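Local coordinates for probable hydrolase (Pseudomonas aeruginosa, PDB 3OM8), which is probably a serine-type hydrolase of the alpha/beta hydrolase fold, perhaps acting as a 3-oxoadipate enol-lactonase, at residues Arg94-Gly99 and Ile118-Leu123; Asp13-Ala18 and Asp60-Gly65; Pro210-Ala215 and Gly236-Thr241. All coordinates share one frame; numbering follows the deposited sequence.

Overall arrangement
Interaction 2 comes first: Asp13-Ala18, on strand 16-22, meets Asp60-Gly65 and closes a span holding the rest of that strand and strands 29-33 and 55-59, tying the N-terminal part of the sheet to the loop before helix 76-90. Interaction 1 then closes the beta-alpha-beta unit made by strand 95-100, helix 102-113 and strand 118-124, and interaction 3 closes another through strand 211-216, helix 224-233 and strand 238-242. The three follow one another in series, without nesting or crossing, and share one mixed sheet. Interactions 1 and 3 adjoin, Leu121 O lying 2.8 Å from Leu212 N, whereas the centres of interactions 2 and 3 are about 29 Å apart, on opposite sides of the chain's centre.

Interaction 1: Arg94-Gly99 and Ile118-Leu123; sequences RAHFLG and IERLVL
Glu119 N donates to Ala95 O at 2.8 Å, and the next amide leaves the ladder for a side chain: Arg120 N meets His96 ND1 at 2.9 Å, almost in the ring plane. Phe97 N then bonds to Arg120 O, Val122 N to Phe97 O and Gly99 N to Val122 O, a parallel pairing whose register slips by one residue between Ala95 and Phe97, a beta bulge. With CG anti to its carbonyl carbon (chi1 -66°), His96 brings ND1 to Arg120 N, and Glu119 CB comes within 3.2 Å of the same His96 ND1. Arg94 lays one guanidinium face over Ile118 O, which Arg209 NE holds by a hydrogen bond. The ion pair of Arg94 NH2 with Glu119 OE1 is long, 3.6 Å, with no N-H aimed at the oxygen. Apolar packing divides by face: Phe97 CD2 touches Leu121 CD1 at 3.8 Å beside helix 102-113, while Leu98 CD1 meets Val122 CG1 at 3.6 Å beside helix 253-264. Helix 102-113 connects the two strands as a beta-alpha-beta crossover, and Gly99 opens a GxSxG pattern consistent with a nucleophile elbow. The imidazole therefore accepts a backbone N-H at the bulge, which implies that ND1 carries no proton there.

Interaction 2: Asp13-Ala18 and Asp60-Gly65; sequences DGASLA and DARGHG
Asp13 and Arg62 meet tip to tip in a salt bridge, the arginine gripping end-on with both terminal nitrogens. Arg62 NH1 donates to Asp13 OD1 at 3.0 Å along a nearly straight line (173° at the hydrogen), and that oxygen lies in the guanidinium plane. Arg62 NH2 reaches Asp13 OD2 at 2.9 Å on its syn lone pair, in a more bent bond. The carboxylate and guanidinium planes are 44° apart, so the pair is twisted rather than coplanar. Arg62 starts with CG anti to its backbone N (chi1 169°) and bends at chi3 to deliver its tip. Each charge has further company: Arg62 NH1 also forms a salt bridge with Asp82 of helix 76-90, and Asp13 OD1 is hydrogen-bonded to Thr11 OG1.

Backbone bonding supplies a second tie, Asp60 N to Ala18 O at 3.0 Å. In the alpha/beta hydrolase sheet, strand 16-22 runs antiparallel to strand 55-59, and this bond belongs to the antiparallel edge between them. The chain then turns through a type II beta turn from Ala61 to His64, closed by His64 N to Ala61 O at 2.9 Å. Within it, His64 ND1 donates to Arg62 O at 3.1 Å.

Van der Waals packing comes from Leu17 and Ala15. Leu17 CD2 lies against the backbone of the loop, 3.7 Å from Arg62 N. Ala15 CB sits over one face of the Arg62 guanidinium, 4.2 Å from Arg62 NH2.

Interaction 3: Pro210-Ala215 and Gly236-Thr241; sequences PTLVIA and GARLVT
Thr211 lies opposite Ala237 ahead of the first bridge: Thr211 O accepts Arg238 N at 3.0 Å, and the CB atoms of Thr211 and Ala237 stand 4.0 Å apart. Thr211 OG1 turns to Arg209 O instead.

Leu212, with CG anti to its backbone N (chi1 169°), sends CD1 across to the neighbouring strand. That Leu212 CD1 methyl touches Val240 CG2 at 4.0 Å, the two side chains crossing at a slant, and lies over one face of the Arg238 guanidinium, offset toward its rim. Phe263 of helix 253-264 packs on both Leu212 and Arg238, while Ala217 of the third subunit also packs on Arg238.

Val213 uses both backbone polar atoms: its N donates to Arg238 O and its O accepts Val240 N, the second bond at 2.8 Å and almost straight (170° at the hydrogen). This is regular parallel pairing, with the strand axes 4.7 Å apart and inclined by 21°. It closes the beta-alpha-beta unit in which helix 224-233 joins the strands, and strand 238-242 is the last strand of the alpha/beta hydrolase sheet within the chain. On the face toward that helix, Val213 CG1 meets Leu239 CD1 at 3.9 Å, and Ala231 of the helix touches both residues.

Ile214 directs its side chain to the opposite face, against Phe256 of helix 253-264, and Ile214 CA makes a CA-H...O contact with Val240 O, 3.3 Å. Ala215 N bonds to that same Val240 O at 3.0 Å, and Ala215 CB meets Leu239 CD1. Beyond strand 238-242, Leu239 of the third subunit packs on Thr241.

Interaction 1: Arg94-Gly99 and Ile118-Leu123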
ATOM      1  N   ARG B  94     -28.615  -6.519  -7.619  1.00 66.92           N
ATOM      2  CA  ARG B  94     -27.206  -6.536  -7.254  1.00 65.77           C
ATOM      3  C   ARG B  94     -26.443  -5.346  -7.836  1.00 64.08           C
ATOM      4  O   ARG B  94     -26.667  -4.940  -8.976  1.00 66.62           O
ATOM      5  CB  ARG B  94     -26.586  -7.860  -7.710  1.00 58.28           C
ATOM      6  CG  ARG B  94     -25.157  -8.070  -7.281  1.00 62.52           C
ATOM      7  CD  ARG B  94     -24.648  -9.442  -7.720  1.00 70.38           C
ATOM      8  NE  ARG B  94     -24.320 -10.256  -6.555  1.00 80.31           N
ATOM      9  CZ  ARG B  94     -23.318 -11.126  -6.500  1.00 81.86           C
ATOM     10  NH1 ARG B  94     -23.097 -11.812  -5.379  1.00 71.50           N
ATOM     11  NH2 ARG B  94     -22.535 -11.304  -7.563  1.00 87.23           N
ATOM     12  N   ALA B  95     -25.540  -4.789  -7.043  1.00 59.45           N
ATOM     13  CA  ALA B  95     -24.846  -3.575  -7.431  1.00 56.20           C
ATOM     14  C   ALA B  95     -23.420  -3.597  -6.922  1.00 52.30           C
ATOM     15  O   ALA B  95     -23.098  -4.328  -5.985  1.00 53.02           O
ATOM     16  CB  ALA B  95     -25.575  -2.357  -6.861  1.00 49.24           C
ATOM     17  N   HIS B  96     -22.568  -2.787  -7.535  1.00 43.47           N
ATOM     18  CA  HIS B  96     -21.263  -2.526  -6.953  1.00 50.23           C
ATOM     19  C   HIS B  96     -21.479  -1.503  -5.853  1.00 52.05           C
ATOM     20  O   HIS B  96     -22.380  -0.681  -5.945  1.00 53.18           O
ATOM     21  CB  HIS B  96     -20.290  -1.965  -7.994  1.00 46.40           C
ATOM     22  CG  HIS B  96     -19.934  -2.933  -9.076  1.00 52.71           C
ATOM     23  ND1 HIS B  96     -19.335  -4.146  -8.818  1.00 57.49           N
ATOM     24  CD2 HIS B  96     -20.072  -2.856 -10.422  1.00 51.59           C
ATOM     25  CE1 HIS B  96     -19.131  -4.784  -9.958  1.00 59.24           C
ATOM     26  NE2 HIS B  96     -19.566  -4.022 -10.946  1.00 55.36           N
ATOM     27  N   PHE B  97     -20.640  -1.542  -4.827  1.00 50.51           N
ATOM     28  CA  PHE B  97     -20.767  -0.624  -3.719  1.00 46.82           C
ATOM     29  C   PHE B  97     -19.446   0.053  -3.428  1.00 47.69           C
ATOM     30  O   PHE B  97     -18.440  -0.614  -3.234  1.00 49.65           O
ATOM     31  CB  PHE B  97     -21.253  -1.362  -2.466  1.00 53.44           C
ATOM     32  CG  PHE B  97     -21.592  -0.444  -1.305  1.00 51.21           C
ATOM     33  CD1 PHE B  97     -22.884   0.009  -1.115  1.00 50.41           C
ATOM     34  CD2 PHE B  97     -20.610  -0.036  -0.412  1.00 50.78           C
ATOM     35  CE1 PHE B  97     -23.187   0.854  -0.058  1.00 52.91           C
ATOM     36  CE2 PHE B  97     -20.908   0.800   0.643  1.00 52.09           C
ATOM     37  CZ  PHE B  97     -22.193   1.246   0.820  1.00 50.00           C
ATOM     38  N   LEU B  98     -19.461   1.383  -3.388  1.00 45.84           N
ATOM     39  CA  LEU B  98     -18.316   2.157  -2.919  1.00 47.18           C
ATOM     40  C   LEU B  98     -18.721   3.040  -1.733  1.00 51.24           C
ATOM     41  O   LEU B  98     -19.580   3.916  -1.871  1.00 45.97           O
ATOM     42  CB  LEU B  98     -17.757   3.027  -4.045  1.00 48.18           C
ATOM     43  CG  LEU B  98     -16.844   4.193  -3.664  1.00 56.13           C
ATOM     44  CD1 LEU B  98     -15.791   3.778  -2.659  1.00 60.23           C
ATOM     45  CD2 LEU B  98     -16.184   4.737  -4.915  1.00 57.76           C
ATOM     46  N   GLY B  99     -18.094   2.817  -0.581  1.00 51.55           N
ATOM     47  CA  GLY B  99     -18.399   3.586   0.616  1.00 53.96           C
ATOM     48  C   GLY B  99     -17.143   4.202   1.193  1.00 52.42           C
ATOM     49  O   GLY B  99     -16.121   3.529   1.314  1.00 49.66           O
ATOM     50  N   ILE B 118     -24.429  -7.604  -3.375  1.00 52.18           N
ATOM     51  CA  ILE B 118     -23.201  -6.877  -3.697  1.00 53.30           C
ATOM     52  C   ILE B 118     -22.340  -7.580  -4.762  1.00 58.88           C
ATOM     53  O   ILE B 118     -22.036  -8.773  -4.651  1.00 58.31           O
ATOM     54  CB  ILE B 118     -22.313  -6.665  -2.445  1.00 52.08           C
ATOM     55  CG1 ILE B 118     -23.068  -5.933  -1.338  1.00 56.07           C
ATOM     56  CG2 ILE B 118     -21.047  -5.912  -2.822  1.00 51.44           C
ATOM     57  CD1 ILE B 118     -23.538  -4.531  -1.707  1.00 56.94           C
ATOM     58  N   GLU B 119     -21.948  -6.832  -5.789  1.00 60.58           N
ATOM     59  CA  GLU B 119     -21.019  -7.340  -6.800  1.00 60.85           C
ATOM     60  C   GLU B 119     -19.602  -7.134  -6.295  1.00 53.84           C
ATOM     61  O   GLU B 119     -19.078  -7.952  -5.540  1.00 56.76           O
ATOM     62  CB  GLU B 119     -21.211  -6.613  -8.134  1.00 70.53           C
ATOM     63  CG  GLU B 119     -21.684  -7.495  -9.287  1.00 82.20           C
ATOM     64  CD  GLU B 119     -20.590  -8.393  -9.813  1.00 96.60           C
ATOM     65  OE1 GLU B 119     -20.018  -9.165  -9.017  1.00101.88           O
ATOM     66  OE2 GLU B 119     -20.298  -8.329 -11.026  1.00106.13           O
ATOM     67  N   ARG B 120     -18.986  -6.025  -6.694  1.00 43.35           N
ATOM     68  CA  ARG B 120     -17.660  -5.687  -6.192  1.00 42.90           C
ATOM     69  C   ARG B 120     -17.707  -4.590  -5.129  1.00 51.49           C
ATOM     70  O   ARG B 120     -18.571  -3.707  -5.159  1.00 51.07           O
ATOM     71  CB  ARG B 120     -16.726  -5.319  -7.341  1.00 46.50           C
ATOM     72  CG  ARG B 120     -16.510  -6.495  -8.294  1.00 48.02           C
ATOM     73  CD  ARG B 120     -15.483  -6.218  -9.385  1.00 46.24           C
ATOM     74  NE  ARG B 120     -15.567  -7.241 -10.427  1.00 49.10           N
ATOM     75  CZ  ARG B 120     -14.831  -7.261 -11.536  1.00 51.38           C
ATOM     76  NH1 ARG B 120     -15.004  -8.236 -12.412  1.00 53.66           N
ATOM     77  NH2 ARG B 120     -13.927  -6.315 -11.772  1.00 40.73           N
ATOM     78  N   LEU B 121     -16.778  -4.657  -4.183  1.00 50.00           N
ATOM     79  CA  LEU B 121     -16.816  -3.778  -3.023  1.00 48.61           C
ATOM     80  C   LEU B 121     -15.566  -2.907  -2.929  1.00 48.24           C
ATOM     81  O   LEU B 121     -14.439  -3.410  -2.942  1.00 49.44           O
ATOM     82  CB  LEU B 121     -16.986  -4.614  -1.752  1.00 41.84           C
ATOM     83  CG  LEU B 121     -17.055  -3.949  -0.385  1.00 52.97           C
ATOM     84  CD1 LEU B 121     -18.370  -3.137  -0.209  1.00 42.33           C
ATOM     85  CD2 LEU B 121     -16.924  -5.030   0.690  1.00 49.03           C
ATOM     86  N   VAL B 122     -15.775  -1.596  -2.858  1.00 41.97           N
ATOM     87  CA  VAL B 122     -14.692  -0.654  -2.594  1.00 43.43           C
ATOM     88  C   VAL B 122     -14.901   0.014  -1.231  1.00 50.99           C
ATOM     89  O   VAL B 122     -16.005   0.461  -0.904  1.00 49.41           O
ATOM     90  CB  VAL B 122     -14.579   0.415  -3.688  1.00 43.47           C
ATOM     91  CG1 VAL B 122     -13.323   1.262  -3.477  1.00 40.89           C
ATOM     92  CG2 VAL B 122     -14.544  -0.245  -5.075  1.00 47.38           C
ATOM     93  N   LEU B 123     -13.835   0.053  -0.438  1.00 47.48           N
ATOM     94  CA  LEU B 123     -13.866   0.598   0.905  1.00 45.83           C
ATOM     95  C   LEU B 123     -12.811   1.685   1.000  1.00 50.03           C
ATOM     96  O   LEU B 123     -11.619   1.387   1.035  1.00 54.01           O
ATOM     97  CB  LEU B 123     -13.544  -0.509   1.903  1.00 47.23           C
ATOM     98  CG  LEU B 123     -14.426  -1.749   1.782  1.00 45.85           C
ATOM     99  CD1 LEU B 123     -13.972  -2.841   2.740  1.00 41.46           C
ATOM    100  CD2 LEU B 123     -15.883  -1.380   2.036  1.00 40.84           C
TER

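Interaction 2: Asp13-Ala18 and Asp60-Gly65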
ATOM      1  N   ASP B  13     -39.147   1.957   8.572  1.00 57.17           N
ATOM      2  CA  ASP B  13     -39.262   2.492   9.929  1.00 58.29           C
ATOM      3  C   ASP B  13     -39.630   3.975   9.943  1.00 57.70           C
ATOM      4  O   ASP B  13     -39.439   4.664  10.947  1.00 61.54           O
ATOM      5  CB  ASP B  13     -37.975   2.255  10.722  1.00 58.21           C
ATOM      6  CG  ASP B  13     -36.813   3.081  10.207  1.00 61.24           C
ATOM      7  OD1 ASP B  13     -36.790   3.384   8.995  1.00 58.04           O
ATOM      8  OD2 ASP B  13     -35.923   3.425  11.016  1.00 63.62           O
ATOM      9  N   GLY B  14     -40.143   4.467   8.821  1.00 56.43           N
ATOM     10  CA  GLY B  14     -40.744   5.791   8.770  1.00 57.95           C
ATOM     11  C   GLY B  14     -39.799   6.976   8.667  1.00 58.77           C
ATOM     12  O   GLY B  14     -40.099   8.054   9.180  1.00 63.52           O
ATOM     13  N   ALA B  15     -38.652   6.785   8.020  1.00 50.76           N
ATOM     14  CA  ALA B  15     -37.802   7.919   7.674  1.00 45.42           C
ATOM     15  C   ALA B  15     -37.908   8.154   6.174  1.00 50.12           C
ATOM     16  O   ALA B  15     -38.510   7.354   5.464  1.00 51.74           O
ATOM     17  CB  ALA B  15     -36.377   7.669   8.089  1.00 48.53           C
ATOM     18  N   SER B  16     -37.351   9.261   5.695  1.00 52.96           N
ATOM     19  CA  SER B  16     -37.323   9.550   4.267  1.00 50.50           C
ATOM     20  C   SER B  16     -35.874   9.728   3.816  1.00 53.59           C
ATOM     21  O   SER B  16     -35.152  10.562   4.362  1.00 53.62           O
ATOM     22  CB  SER B  16     -38.136  10.809   3.962  1.00 52.77           C
ATOM     23  OG  SER B  16     -38.147  11.106   2.576  1.00 56.17           O
ATOM     24  N   LEU B  17     -35.449   8.929   2.837  1.00 50.86           N
ATOM     25  CA  LEU B  17     -34.082   9.008   2.293  1.00 52.70           C
ATOM     26  C   LEU B  17     -34.061   9.658   0.915  1.00 51.93           C
ATOM     27  O   LEU B  17     -34.775   9.236   0.011  1.00 53.00           O
ATOM     28  CB  LEU B  17     -33.449   7.619   2.197  1.00 49.87           C
ATOM     29  CG  LEU B  17     -33.242   6.880   3.517  1.00 54.14           C
ATOM     30  CD1 LEU B  17     -32.597   5.532   3.261  1.00 60.44           C
ATOM     31  CD2 LEU B  17     -32.401   7.712   4.462  1.00 53.06           C
ATOM     32  N   ALA B  18     -33.249  10.695   0.766  1.00 45.77           N
ATOM     33  CA  ALA B  18     -33.121  11.375  -0.510  1.00 46.43           C
ATOM     34  C   ALA B  18     -32.077  10.658  -1.353  1.00 52.77           C
ATOM     35  O   ALA B  18     -31.014  10.301  -0.856  1.00 52.61           O
ATOM     36  CB  ALA B  18     -32.717  12.808  -0.293  1.00 50.51           C
ATOM     37  N   ASP B  60     -28.301  10.537   0.353  1.00 46.68           N
ATOM     38  CA  ASP B  60     -27.921  11.144   1.623  1.00 47.23           C
ATOM     39  C   ASP B  60     -28.287  10.170   2.732  1.00 47.48           C
ATOM     40  O   ASP B  60     -29.432   9.736   2.840  1.00 45.72           O
ATOM     41  CB  ASP B  60     -28.615  12.491   1.816  1.00 45.89           C
ATOM     42  CG  ASP B  60     -28.008  13.577   0.953  1.00 50.06           C
ATOM     43  OD1 ASP B  60     -26.858  13.372   0.519  1.00 52.53           O
ATOM     44  OD2 ASP B  60     -28.659  14.623   0.708  1.00 44.44           O
ATOM     45  N   ALA B  61     -27.304   9.794   3.537  1.00 45.26           N
ATOM     46  CA  ALA B  61     -27.557   8.831   4.592  1.00 43.94           C
ATOM     47  C   ALA B  61     -28.639   9.322   5.577  1.00 51.47           C
ATOM     48  O   ALA B  61     -28.919  10.517   5.682  1.00 49.48           O
ATOM     49  CB  ALA B  61     -26.279   8.521   5.323  1.00 47.63           C
ATOM     50  N   ARG B  62     -29.246   8.373   6.278  1.00 48.22           N
ATOM     51  CA  ARG B  62     -30.131   8.657   7.392  1.00 51.63           C
ATOM     52  C   ARG B  62     -29.510   9.767   8.245  1.00 51.87           C
ATOM     53  O   ARG B  62     -28.337   9.704   8.601  1.00 47.19           O
ATOM     54  CB  ARG B  62     -30.320   7.359   8.189  1.00 47.17           C
ATOM     55  CG  ARG B  62     -31.001   7.462   9.523  1.00 49.60           C
ATOM     56  CD  ARG B  62     -31.169   6.060  10.106  1.00 47.49           C
ATOM     57  NE  ARG B  62     -31.995   5.220   9.238  1.00 47.31           N
ATOM     58  CZ  ARG B  62     -33.277   4.931   9.474  1.00 55.70           C
ATOM     59  NH1 ARG B  62     -33.958   4.167   8.627  1.00 52.17           N
ATOM     60  NH2 ARG B  62     -33.887   5.407  10.563  1.00 50.87           N
ATOM     61  N   GLY B  63     -30.286  10.805   8.534  1.00 46.96           N
ATOM     62  CA  GLY B  63     -29.827  11.872   9.406  1.00 43.68           C
ATOM     63  C   GLY B  63     -29.032  12.973   8.724  1.00 47.61           C
ATOM     64  O   GLY B  63     -28.631  13.940   9.378  1.00 44.87           O
ATOM     65  N   HIS B  64     -28.823  12.843   7.414  1.00 42.90           N
ATOM     66  CA  HIS B  64     -27.932  13.747   6.676  1.00 47.88           C
ATOM     67  C   HIS B  64     -28.582  14.473   5.497  1.00 50.01           C
ATOM     68  O   HIS B  64     -29.558  13.994   4.900  1.00 50.71           O
ATOM     69  CB  HIS B  64     -26.729  12.971   6.122  1.00 45.29           C
ATOM     70  CG  HIS B  64     -25.735  12.561   7.161  1.00 49.26           C
ATOM     71  ND1 HIS B  64     -25.866  11.409   7.905  1.00 52.50           N
ATOM     72  CD2 HIS B  64     -24.574  13.135   7.558  1.00 52.33           C
ATOM     73  CE1 HIS B  64     -24.837  11.297   8.724  1.00 56.59           C
ATOM     74  NE2 HIS B  64     -24.035  12.329   8.530  1.00 54.26           N
ATOM     75  N   GLY B  65     -27.996  15.618   5.154  1.00 37.85           N
ATOM     76  CA  GLY B  65     -28.368  16.367   3.968  1.00 40.43           C
ATOM     77  C   GLY B  65     -29.854  16.485   3.684  1.00 50.83           C
ATOM     78  O   GLY B  65     -30.591  17.128   4.428  1.00 53.07           O
TER

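Interaction 3: Pro210-Ala215 and Gly236-Thr241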
ATOM      1  N   PRO B 210     -15.213  -9.561  -4.050  1.00 49.23           N
ATOM      2  CA  PRO B 210     -13.939  -8.933  -4.403  1.00 46.63           C
ATOM      3  C   PRO B 210     -13.880  -7.561  -3.768  1.00 48.56           C
ATOM      4  O   PRO B 210     -14.801  -6.778  -3.948  1.00 53.26           O
ATOM      5  CB  PRO B 210     -14.020  -8.798  -5.927  1.00 43.61           C
ATOM      6  CG  PRO B 210     -14.996  -9.855  -6.345  1.00 48.93           C
ATOM      7  CD  PRO B 210     -16.015  -9.896  -5.238  1.00 48.44           C
ATOM      8  N   THR B 211     -12.806  -7.279  -3.046  1.00 47.30           N
ATOM      9  CA  THR B 211     -12.706  -6.047  -2.293  1.00 50.41           C
ATOM     10  C   THR B 211     -11.459  -5.235  -2.617  1.00 49.75           C
ATOM     11  O   THR B 211     -10.351  -5.750  -2.571  1.00 51.10           O
ATOM     12  CB  THR B 211     -12.690  -6.352  -0.788  1.00 52.42           C
ATOM     13  OG1 THR B 211     -13.848  -7.123  -0.446  1.00 53.12           O
ATOM     14  CG2 THR B 211     -12.673  -5.065   0.007  1.00 50.11           C
ATOM     15  N   LEU B 212     -11.650  -3.956  -2.926  1.00 51.60           N
ATOM     16  CA  LEU B 212     -10.549  -3.002  -2.999  1.00 45.64           C
ATOM     17  C   LEU B 212     -10.610  -2.070  -1.788  1.00 55.09           C
ATOM     18  O   LEU B 212     -11.664  -1.517  -1.482  1.00 52.70           O
ATOM     19  CB  LEU B 212     -10.638  -2.169  -4.274  1.00 40.17           C
ATOM     20  CG  LEU B 212      -9.702  -0.961  -4.337  1.00 48.68           C
ATOM     21  CD1 LEU B 212      -8.240  -1.423  -4.370  1.00 50.55           C
ATOM     22  CD2 LEU B 212     -10.000  -0.095  -5.561  1.00 45.94           C
ATOM     23  N   VAL B 213      -9.481  -1.899  -1.107  1.00 55.46           N
ATOM     24  CA  VAL B 213      -9.384  -0.972   0.012  1.00 45.00           C
ATOM     25  C   VAL B 213      -8.472   0.202  -0.336  1.00 46.88           C
ATOM     26  O   VAL B 213      -7.308   0.005  -0.691  1.00 51.48           O
ATOM     27  CB  VAL B 213      -8.806  -1.651   1.257  1.00 40.99           C
ATOM     28  CG1 VAL B 213      -8.723  -0.655   2.405  1.00 40.93           C
ATOM     29  CG2 VAL B 213      -9.633  -2.849   1.647  1.00 39.32           C
ATOM     30  N   ILE B 214      -9.008   1.415  -0.235  1.00 46.06           N
ATOM     31  CA  ILE B 214      -8.232   2.638  -0.413  1.00 45.51           C
ATOM     32  C   ILE B 214      -7.974   3.266   0.951  1.00 50.49           C
ATOM     33  O   ILE B 214      -8.903   3.415   1.753  1.00 53.81           O
ATOM     34  CB  ILE B 214      -8.974   3.631  -1.323  1.00 45.12           C
ATOM     35  CG1 ILE B 214      -9.282   2.970  -2.671  1.00 44.99           C
ATOM     36  CG2 ILE B 214      -8.159   4.908  -1.508  1.00 41.84           C
ATOM     37  CD1 ILE B 214     -10.062   3.829  -3.619  1.00 45.02           C
ATOM     38  N   ALA B 215      -6.720   3.610   1.231  1.00 45.84           N
ATOM     39  CA  ALA B 215      -6.358   4.197   2.522  1.00 50.39           C
ATOM     40  C   ALA B 215      -5.519   5.455   2.350  1.00 51.84           C
ATOM     41  O   ALA B 215      -4.857   5.627   1.330  1.00 53.17           O
ATOM     42  CB  ALA B 215      -5.626   3.189   3.394  1.00 46.66           C
ATOM     43  N   GLY B 236      -8.278 -12.282  -0.955  1.00 51.88           N
ATOM     44  CA  GLY B 236      -8.182 -11.695  -2.283  1.00 49.31           C
ATOM     45  C   GLY B 236      -8.354 -10.187  -2.369  1.00 56.20           C
ATOM     46  O   GLY B 236      -8.420  -9.626  -3.464  1.00 53.74           O
ATOM     47  N   ALA B 237      -8.436  -9.523  -1.220  1.00 51.97           N
ATOM     48  CA  ALA B 237      -8.590  -8.073  -1.206  1.00 51.85           C
ATOM     49  C   ALA B 237      -7.304  -7.387  -1.653  1.00 52.42           C
ATOM     50  O   ALA B 237      -6.205  -7.894  -1.417  1.00 50.50           O
ATOM     51  CB  ALA B 237      -9.006  -7.578   0.194  1.00 50.84           C
ATOM     52  N   ARG B 238      -7.453  -6.233  -2.295  1.00 49.86           N
ATOM     53  CA  ARG B 238      -6.315  -5.396  -2.655  1.00 49.43           C
ATOM     54  C   ARG B 238      -6.283  -4.107  -1.830  1.00 52.97           C
ATOM     55  O   ARG B 238      -7.314  -3.648  -1.330  1.00 48.24           O
ATOM     56  CB  ARG B 238      -6.385  -5.009  -4.126  1.00 53.64           C
ATOM     57  CG  ARG B 238      -6.140  -6.126  -5.098  1.00 52.52           C
ATOM     58  CD  ARG B 238      -5.513  -5.553  -6.343  1.00 58.16           C
ATOM     59  NE  ARG B 238      -6.470  -4.795  -7.135  1.00 54.58           N
ATOM     60  CZ  ARG B 238      -6.331  -3.513  -7.444  1.00 54.80           C
ATOM     61  NH1 ARG B 238      -7.255  -2.924  -8.185  1.00 61.46           N
ATOM     62  NH2 ARG B 238      -5.274  -2.820  -7.025  1.00 43.46           N
ATOM     63  N   LEU B 239      -5.097  -3.518  -1.720  1.00 47.12           N
ATOM     64  CA  LEU B 239      -4.908  -2.262  -1.007  1.00 44.98           C
ATOM     65  C   LEU B 239      -4.209  -1.238  -1.897  1.00 47.60           C
ATOM     66  O   LEU B 239      -3.167  -1.521  -2.496  1.00 53.56           O
ATOM     67  CB  LEU B 239      -4.085  -2.484   0.271  1.00 41.43           C
ATOM     68  CG  LEU B 239      -3.661  -1.240   1.060  1.00 44.85           C
ATOM     69  CD1 LEU B 239      -4.878  -0.675   1.788  1.00 41.81           C
ATOM     70  CD2 LEU B 239      -2.562  -1.543   2.056  1.00 40.54           C
ATOM     71  N   VAL B 240      -4.801  -0.053  -1.986  1.00 51.87           N
ATOM     72  CA  VAL B 240      -4.180   1.099  -2.615  1.00 50.51           C
ATOM     73  C   VAL B 240      -3.985   2.165  -1.542  1.00 50.02           C
ATOM     74  O   VAL B 240      -4.917   2.499  -0.834  1.00 48.93           O
ATOM     75  CB  VAL B 240      -5.067   1.655  -3.739  1.00 46.47           C
ATOM     76  CG1 VAL B 240      -4.673   3.089  -4.082  1.00 41.90           C
ATOM     77  CG2 VAL B 240      -4.986   0.752  -4.972  1.00 45.71           C
ATOM     78  N   THR B 241      -2.778   2.689  -1.403  1.00 53.10           N
ATOM     79  CA  THR B 241      -2.531   3.706  -0.390  1.00 54.04           C
ATOM     80  C   THR B 241      -2.118   5.023  -1.024  1.00 55.74           C
ATOM     81  O   THR B 241      -1.105   5.095  -1.709  1.00 56.08           O
ATOM     82  CB  THR B 241      -1.446   3.258   0.587  1.00 57.61           C
ATOM     83  OG1 THR B 241      -1.888   2.085   1.275  1.00 66.72           O
ATOM     84  CG2 THR B 241      -1.159   4.353   1.605  1.00 55.09           C
TER